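Long-range contacts in flavin prenyltransferase PAD1, mitochondrial (Aspergillus niger, PDB 6QLG), which probably makes the prenylated FMN cofactor of ferulic acid decarboxylase by joining a dimethylallyl group to N5 and C6 of the flavin: residues B[120-125]-B[156-161]; B[69-74]-B[97-102]. One frame throughout, in Å; residues are numbered along the deposited sequence.

Contact 1. Residues B[120-125]-B[156-161]; sequences MIVVPC and LVLVAR. With FMN (flavin mononucleotide), chain M; DMA (dimethylallyl diphosphate), chain J.
Two neighbouring parallel strands at the heart of the Rossmann-like flavoprotein sheet meet here, Met120 to Cys125 alongside Leu156 to Arg161, and their C-terminal ends run into the flavin site. The ladder begins with Val157 N bonded to Met120 O, then Val122 N to Val157 O, and Val159 N to Val122 O at 2.9 Å. A beta bulge follows. The chain turns a corner at Val123 and the cis-Pro124, the register slips by one residue, and Cys125 pairs with Ala160 instead. Cys125 N still reaches Val159 O, at 2.7 Å, but from above the carbonyl plane, 51° out of it. Arg161 N to Cys125 O, 3.0 Å, is the last rung.

Side chains pack on both faces. On that of Val122, its CG2 meets Leu158 CD2 at 3.6 Å. Met120, extended with CG anti to the backbone N (chi1 171°), lays CG against Leu156 CD1; helices 127-135 and 141-151 cover this face. On the other, Ile121 CG1 lies 4.1 Å from Val157 CB. At the corner Val159 CG2 sits 3.6 Å from Val123 CB and near Ile121 CD1.

Just past the strand, Arg161 enters the pocket, where its backbone O accepts a hydrogen bond from flavin N3. Pro188 O and Val187 O of the second subunit hold NE and NH1 of its guanidinium, whose NH1 bond to DMA O3B is weak, while NH2 donates to FMN O4 at 3.1 Å.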
loop_
_atom_site.group_PDB
_atom_site.type_symbol
_atom_site.label_atom_id
_atom_site.label_comp_id
_atom_site.label_asym_id
_atom_site.label_seq_id
_atom_site.Cartn_x
_atom_site.Cartn_y
_atom_site.Cartn_z
ATOM N N MET B 120 -17.902 23.395 9.468
ATOM C CA MET B 120 -18.927 22.501 9.975
ATOM C C MET B 120 -18.334 21.687 11.110
ATOM O O MET B 120 -17.178 21.259 11.034
ATOM C CB MET B 120 -19.446 21.581 8.864
ATOM C CG MET B 120 -20.367 20.464 9.327
ATOM S SD MET B 120 -21.004 19.529 7.922
ATOM C CE MET B 120 -22.335 18.609 8.695
ATOM N N ILE B 121 -19.118 21.486 12.165
ATOM C CA ILE B 121 -18.722 20.626 13.272
ATOM C C ILE B 121 -19.843 19.633 13.535
ATOM O O ILE B 121 -21.009 20.022 13.677
ATOM C CB ILE B 121 -18.375 21.432 14.542
ATOM C CG1 ILE B 121 -18.013 20.486 15.690
ATOM C CG2 ILE B 121 -19.510 22.382 14.926
ATOM C CD1 ILE B 121 -17.344 21.170 16.870
ATOM N N VAL B 122 -19.496 18.350 13.567
ATOM C CA VAL B 122 -20.423 17.282 13.917
ATOM C C VAL B 122 -20.152 16.922 15.371
ATOM O O VAL B 122 -19.105 16.350 15.694
ATOM C CB VAL B 122 -20.269 16.066 12.993
ATOM C CG1 VAL B 122 -21.355 15.040 13.280
ATOM C CG2 VAL B 122 -20.316 16.498 11.531
ATOM N N VAL B 123 -21.083 17.266 16.254
ATOM C CA VAL B 123 -20.845 17.160 17.692
ATOM C C VAL B 123 -22.138 16.790 18.413
ATOM O O VAL B 123 -23.108 17.561 18.386
ATOM C CB VAL B 123 -20.246 18.465 18.245
ATOM C CG1 VAL B 123 -21.021 19.686 17.737
ATOM C CG2 VAL B 123 -20.218 18.437 19.767
ATOM N N PRO B 124 -22.216 15.607 19.040
ATOM C CA PRO B 124 -21.185 14.570 18.938
ATOM C C PRO B 124 -21.320 13.813 17.621
ATOM O O PRO B 124 -22.373 13.900 16.984
ATOM C CB PRO B 124 -21.479 13.669 20.134
ATOM C CG PRO B 124 -22.962 13.786 20.310
ATOM C CD PRO B 124 -23.324 15.200 19.923
ATOM N N CYS B 125 -20.279 13.095 17.212
ATOM C CA CYS B 125 -20.273 12.385 15.940
ATOM C C CYS B 125 -20.243 10.885 16.202
ATOM O O CYS B 125 -19.291 10.372 16.800
ATOM C CB CYS B 125 -19.079 12.803 15.081
ATOM S SG CYS B 125 -19.070 12.035 13.444
ATOM N N LEU B 156 -13.740 20.997 8.680
ATOM C CA LEU B 156 -14.740 20.037 9.133
ATOM C C LEU B 156 -14.201 19.326 10.365
ATOM O O LEU B 156 -13.170 18.650 10.290
ATOM C CB LEU B 156 -15.080 19.024 8.033
ATOM C CG LEU B 156 -15.963 17.843 8.450
ATOM C CD1 LEU B 156 -17.359 18.316 8.848
ATOM C CD2 LEU B 156 -16.046 16.803 7.341
ATOM N N VAL B 157 -14.897 19.474 11.489
ATOM C CA VAL B 157 -14.489 18.886 12.760
ATOM C C VAL B 157 -15.502 17.818 13.145
ATOM O O VAL B 157 -16.706 18.091 13.218
ATOM C CB VAL B 157 -14.366 19.951 13.863
ATOM C CG1 VAL B 157 -14.027 19.297 15.196
ATOM C CG2 VAL B 157 -13.312 20.984 13.490
ATOM N N LEU B 158 -15.014 16.605 13.392
ATOM C CA LEU B 158 -15.849 15.481 13.797
ATOM C C LEU B 158 -15.517 15.134 15.242
ATOM O O LEU B 158 -14.435 14.605 15.525
ATOM C CB LEU B 158 -15.630 14.274 12.885
ATOM C CG LEU B 158 -15.715 14.490 11.375
ATOM C CD1 LEU B 158 -15.493 13.176 10.643
ATOM C CD2 LEU B 158 -17.053 15.092 10.995
ATOM N N VAL B 159 -16.442 15.429 16.153
ATOM C CA VAL B 159 -16.283 15.043 17.550
ATOM C C VAL B 159 -16.685 13.579 17.684
ATOM O O VAL B 159 -17.737 13.254 18.248
ATOM C CB VAL B 159 -17.103 15.957 18.482
ATOM C CG1 VAL B 159 -16.775 15.675 19.945
ATOM C CG2 VAL B 159 -16.821 17.419 18.156
ATOM N N ALA B 160 -15.846 12.687 17.154
ATOM C CA ALA B 160 -16.176 11.269 17.052
ATOM C C ALA B 160 -16.059 10.608 18.420
ATOM O O ALA B 160 -14.968 10.553 18.996
ATOM C CB ALA B 160 -15.258 10.583 16.043
ATOM N N ARG B 161 -17.171 10.092 18.931
ATOM C CA ARG B 161 -17.230 9.541 20.280
ATOM C C ARG B 161 -17.523 8.048 20.199
ATOM O O ARG B 161 -18.594 7.641 19.734
ATOM C CB ARG B 161 -18.285 10.264 21.115
ATOM C CG ARG B 161 -18.164 9.992 22.598
ATOM C CD ARG B 161 -19.067 8.849 23.019
ATOM N NE ARG B 161 -18.722 8.336 24.342
ATOM C CZ ARG B 161 -18.804 7.055 24.688
ATOM N NH1 ARG B 161 -18.463 6.669 25.909
ATOM N NH2 ARG B 161 -19.219 6.155 23.806
HETATM N N1 FMN M . -22.905 5.257 18.436
HETATM C C2 FMN M . -21.574 5.619 18.468
HETATM O O2 FMN M . -20.872 5.441 17.480
HETATM N N3 FMN M . -21.042 6.177 19.610
HETATM C C4 FMN M . -21.848 6.370 20.717
HETATM O O4 FMN M . -21.393 6.867 21.750
HETATM C C4A FMN M . -23.188 6.008 20.691
HETATM N N5 FMN M . -23.972 6.212 21.812
HETATM C C5A FMN M . -25.309 5.860 21.802
HETATM C C6 FMN M . -26.108 6.066 22.933
HETATM C C7 FMN M . -27.456 5.714 22.936
HETATM C C7M FMN M . -28.300 5.943 24.161
HETATM C C8 FMN M . -28.003 5.151 21.782
HETATM C C8M FMN M . -29.455 4.757 21.751
HETATM C C9 FMN M . -27.197 4.944 20.657
HETATM C C9A FMN M . -25.851 5.296 20.652
HETATM N N10 FMN M . -25.057 5.102 19.522
HETATM C C10 FMN M . -23.717 5.447 19.541
HETATM C "C1'" FMN M . -25.628 4.471 18.282
HETATM C "C2'" FMN M . -26.103 5.437 17.196
HETATM O "O2'" FMN M . -27.162 6.239 17.676
HETATM C "C3'" FMN M . -26.556 4.625 15.982
HETATM O "O3'" FMN M . -25.435 3.992 15.406
HETATM C "C4'" FMN M . -27.252 5.470 14.922
HETATM O "O4'" FMN M . -27.431 4.706 13.750
HETATM C "C5'" FMN M . -26.443 6.707 14.566
HETATM O "O5'" FMN M . -27.233 7.494 13.707
HETATM P P FMN M . -26.829 9.013 13.368
HETATM O O1P FMN M . -27.442 9.400 12.046
HETATM O O2P FMN M . -27.365 9.903 14.462
HETATM O O3P FMN M . -25.328 9.163 13.262
HETATM C C1 DMA J . -23.684 2.870 23.492
HETATM O O1 DMA J . -22.890 1.725 23.407
HETATM C C2 DMA J . -25.070 2.537 22.967
HETATM C C3 DMA J . -26.078 2.546 23.801
HETATM C C4 DMA J . -27.459 2.206 23.264
HETATM C C5 DMA J . -25.860 2.895 25.274
HETATM P PA DMA J . -21.294 1.948 23.700
HETATM O O1A DMA J . -20.585 0.611 23.731
HETATM O O2A DMA J . -20.786 2.782 22.544
HETATM O O3A DMA J . -21.174 2.738 25.154
HETATM P PB DMA J . -19.856 2.684 26.152
HETATM O O1B DMA J . -18.603 2.843 25.319
HETATM O O2B DMA J . -19.761 1.380 26.913
HETATM O O3B DMA J . -19.958 3.800 27.167
#

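Contact 2. Residues B[69-74]-B[97-102]; sequences ETHLVM and ADYVHN
His71 and His101 meet rim to rim, their rings coplanar to within 2°, and share a nearly straight hydrogen bond between His71 ND1 and His101 NE2 at 2.9 Å. This is the tight part of a short parallel pairing at the edge of this chain's sheet. On the far side of the His71 ring, NE2 donates to the anti lone pair of Glu69 OE2 at 2.7 Å, so both ring nitrogens are engaged and the rotation of the imidazole is fixed; Arg42 takes the same carboxylate oxygen in a salt bridge. His71 CG stands anti to the carbonyl carbon (chi1 -69°), which puts the ring beside that of Tyr99.

The backbone ladder is brief, three bonds: Tyr99 N to Thr70 O, Leu72 N to Tyr99 O at 2.7 Å, His101 N to Leu72 O. Before it, Asp98 clamps Thr70, OD2 accepting a bond from Thr70 N while Asp98 N donates to Thr70 OG1 at 3.2 Å.

Toward solvent the fit is looser. The exposed Tyr99 ring lies nearly parallel to His71 but slid aside, centroids 4.9 Å apart, with CD1 over a face of the imidazole. At the other end a water bridges Met74 N and His101 O.

Strand 69-74 bonds along its other edge to strand 42-47; helix 53-65 packs on Thr70, Leu72 and Ala97, and helix 141-151 on Val73 and His101.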
loop_
_atom_site.group_PDB
_atom_site.type_symbol
_atom_site.label_atom_id
_atom_site.label_comp_id
_atom_site.label_asym_id
_atom_site.label_seq_id
_atom_site.Cartn_x
_atom_site.Cartn_y
_atom_site.Cartn_z
ATOM N N GLU B 69 -23.374 32.918 12.953
ATOM C CA GLU B 69 -24.649 32.450 12.417
ATOM C C GLU B 69 -24.602 30.929 12.306
ATOM O O GLU B 69 -23.834 30.382 11.509
ATOM C CB GLU B 69 -24.930 33.096 11.064
ATOM C CG GLU B 69 -26.207 32.605 10.397
ATOM C CD GLU B 69 -26.385 33.163 9.000
ATOM O OE1 GLU B 69 -26.263 34.394 8.829
ATOM O OE2 GLU B 69 -26.642 32.371 8.070
ATOM N N THR B 70 -25.418 30.244 13.101
ATOM C CA THR B 70 -25.382 28.791 13.184
ATOM C C THR B 70 -26.512 28.170 12.372
ATOM O O THR B 70 -27.645 28.662 12.378
ATOM C CB THR B 70 -25.477 28.320 14.638
ATOM O OG1 THR B 70 -26.650 28.874 15.246
ATOM C CG2 THR B 70 -24.247 28.758 15.421
ATOM N N HIS B 71 -26.191 27.082 11.676
ATOM C CA HIS B 71 -27.157 26.299 10.913
ATOM C C HIS B 71 -27.171 24.892 11.494
ATOM O O HIS B 71 -26.198 24.145 11.346
ATOM C CB HIS B 71 -26.800 26.288 9.427
ATOM C CG HIS B 71 -26.987 27.612 8.754
ATOM N ND1 HIS B 71 -27.998 27.850 7.847
ATOM C CD2 HIS B 71 -26.297 28.772 8.862
ATOM C CE1 HIS B 71 -27.919 29.098 7.421
ATOM N NE2 HIS B 71 -26.896 29.679 8.022
ATOM N N LEU B 72 -28.266 24.533 12.156
ATOM C CA LEU B 72 -28.353 23.291 12.911
ATOM C C LEU B 72 -29.037 22.207 12.089
ATOM O O LEU B 72 -30.067 22.456 11.454
ATOM C CB LEU B 72 -29.110 23.505 14.222
ATOM C CG LEU B 72 -29.500 22.242 14.997
ATOM C CD1 LEU B 72 -28.274 21.588 15.616
ATOM C CD2 LEU B 72 -30.539 22.558 16.064
ATOM N N VAL B 73 -28.455 21.010 12.100
ATOM C CA VAL B 73 -29.095 19.800 11.600
ATOM C C VAL B 73 -28.969 18.735 12.681
ATOM O O VAL B 73 -27.884 18.538 13.238
ATOM C CB VAL B 73 -28.470 19.305 10.281
ATOM C CG1 VAL B 73 -29.281 18.147 9.717
ATOM C CG2 VAL B 73 -28.377 20.435 9.268
ATOM N N MET B 74 -30.076 18.065 12.987
ATOM C CA MET B 74 -30.107 17.010 13.991
ATOM C C MET B 74 -30.589 15.722 13.344
ATOM O O MET B 74 -31.586 15.727 12.613
ATOM C CB MET B 74 -31.027 17.375 15.162
ATOM C CG MET B 74 -30.606 18.598 15.957
ATOM S SD MET B 74 -31.722 18.897 17.351
ATOM C CE MET B 74 -33.279 19.079 16.491
ATOM N N ALA B 97 -30.382 27.893 17.704
ATOM C CA ALA B 97 -29.738 28.092 16.415
ATOM C C ALA B 97 -30.450 29.179 15.623
ATOM O O ALA B 97 -31.647 29.419 15.799
ATOM C CB ALA B 97 -29.719 26.795 15.604
ATOM N N ASP B 98 -29.693 29.833 14.741
ATOM C CA ASP B 98 -30.287 30.833 13.862
ATOM C C ASP B 98 -31.137 30.177 12.781
ATOM O O ASP B 98 -32.194 30.700 12.412
ATOM C CB ASP B 98 -29.192 31.695 13.238
ATOM C CG ASP B 98 -28.396 32.459 14.276
ATOM O OD1 ASP B 98 -29.009 33.195 15.073
ATOM O OD2 ASP B 98 -27.159 32.312 14.306
ATOM N N TYR B 99 -30.694 29.031 12.268
ATOM C CA TYR B 99 -31.406 28.319 11.219
ATOM C C TYR B 99 -31.340 26.824 11.490
ATOM O O TYR B 99 -30.342 26.315 12.007
ATOM C CB TYR B 99 -30.829 28.635 9.833
ATOM C CG TYR B 99 -30.942 30.094 9.461
ATOM C CD1 TYR B 99 -29.871 30.960 9.634
ATOM C CD2 TYR B 99 -32.127 30.609 8.950
ATOM C CE1 TYR B 99 -29.974 32.299 9.302
ATOM C CE2 TYR B 99 -32.239 31.945 8.614
ATOM C CZ TYR B 99 -31.161 32.786 8.792
ATOM O OH TYR B 99 -31.267 34.117 8.459
ATOM N N VAL B 100 -32.421 26.129 11.143
ATOM C CA VAL B 100 -32.538 24.688 11.328
ATOM C C VAL B 100 -32.994 24.078 10.012
ATOM O O VAL B 100 -33.931 24.580 9.382
ATOM C CB VAL B 100 -33.523 24.328 12.457
ATOM C CG1 VAL B 100 -33.563 22.819 12.664
ATOM C CG2 VAL B 100 -33.144 25.035 13.746
ATOM N N HIS B 101 -32.333 23.000 9.596
ATOM C CA HIS B 101 -32.648 22.322 8.349
ATOM C C HIS B 101 -33.007 20.869 8.623
ATOM O O HIS B 101 -32.426 20.229 9.506
ATOM C CB HIS B 101 -31.475 22.406 7.369
ATOM C CG HIS B 101 -30.941 23.793 7.186
ATOM N ND1 HIS B 101 -31.532 24.714 6.349
ATOM C CD2 HIS B 101 -29.874 24.417 7.739
ATOM C CE1 HIS B 101 -30.851 25.844 6.390
ATOM N NE2 HIS B 101 -29.840 25.692 7.226
ATOM N N ASN B 102 -33.973 20.361 7.862
ATOM C CA ASN B 102 -34.446 18.994 8.033
ATOM C C ASN B 102 -33.383 18.005 7.566
ATOM O O ASN B 102 -32.775 18.186 6.506
ATOM C CB ASN B 102 -35.747 18.800 7.251
ATOM C CG ASN B 102 -36.452 17.500 7.583
ATOM O OD1 ASN B 102 -35.845 16.429 7.585
ATOM N ND2 ASN B 102 -37.750 17.587 7.855
HETATM O O HOH W 1 -32.603 18.887 11.758
#

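How the contacts relate
Both contacts belong to one parallel sheet, with strand 42-47 between them: it lies next to 69-74 on one side and 119-125 on the other. Contact 2 closes first along the chain, at the edge of this chain's sheet, and contact 1 opens after it near the centre. Their centres are 15 Å apart and their nearest atoms about 6 Å, without touching. Helix 141-151 touches both contacts. Only contact 1 reaches the ligands directly, through Arg161; in contact 2 the side chain of Val73 stays about 9 Å from an FMN, though Ser75, just past strand 69-74, binds it.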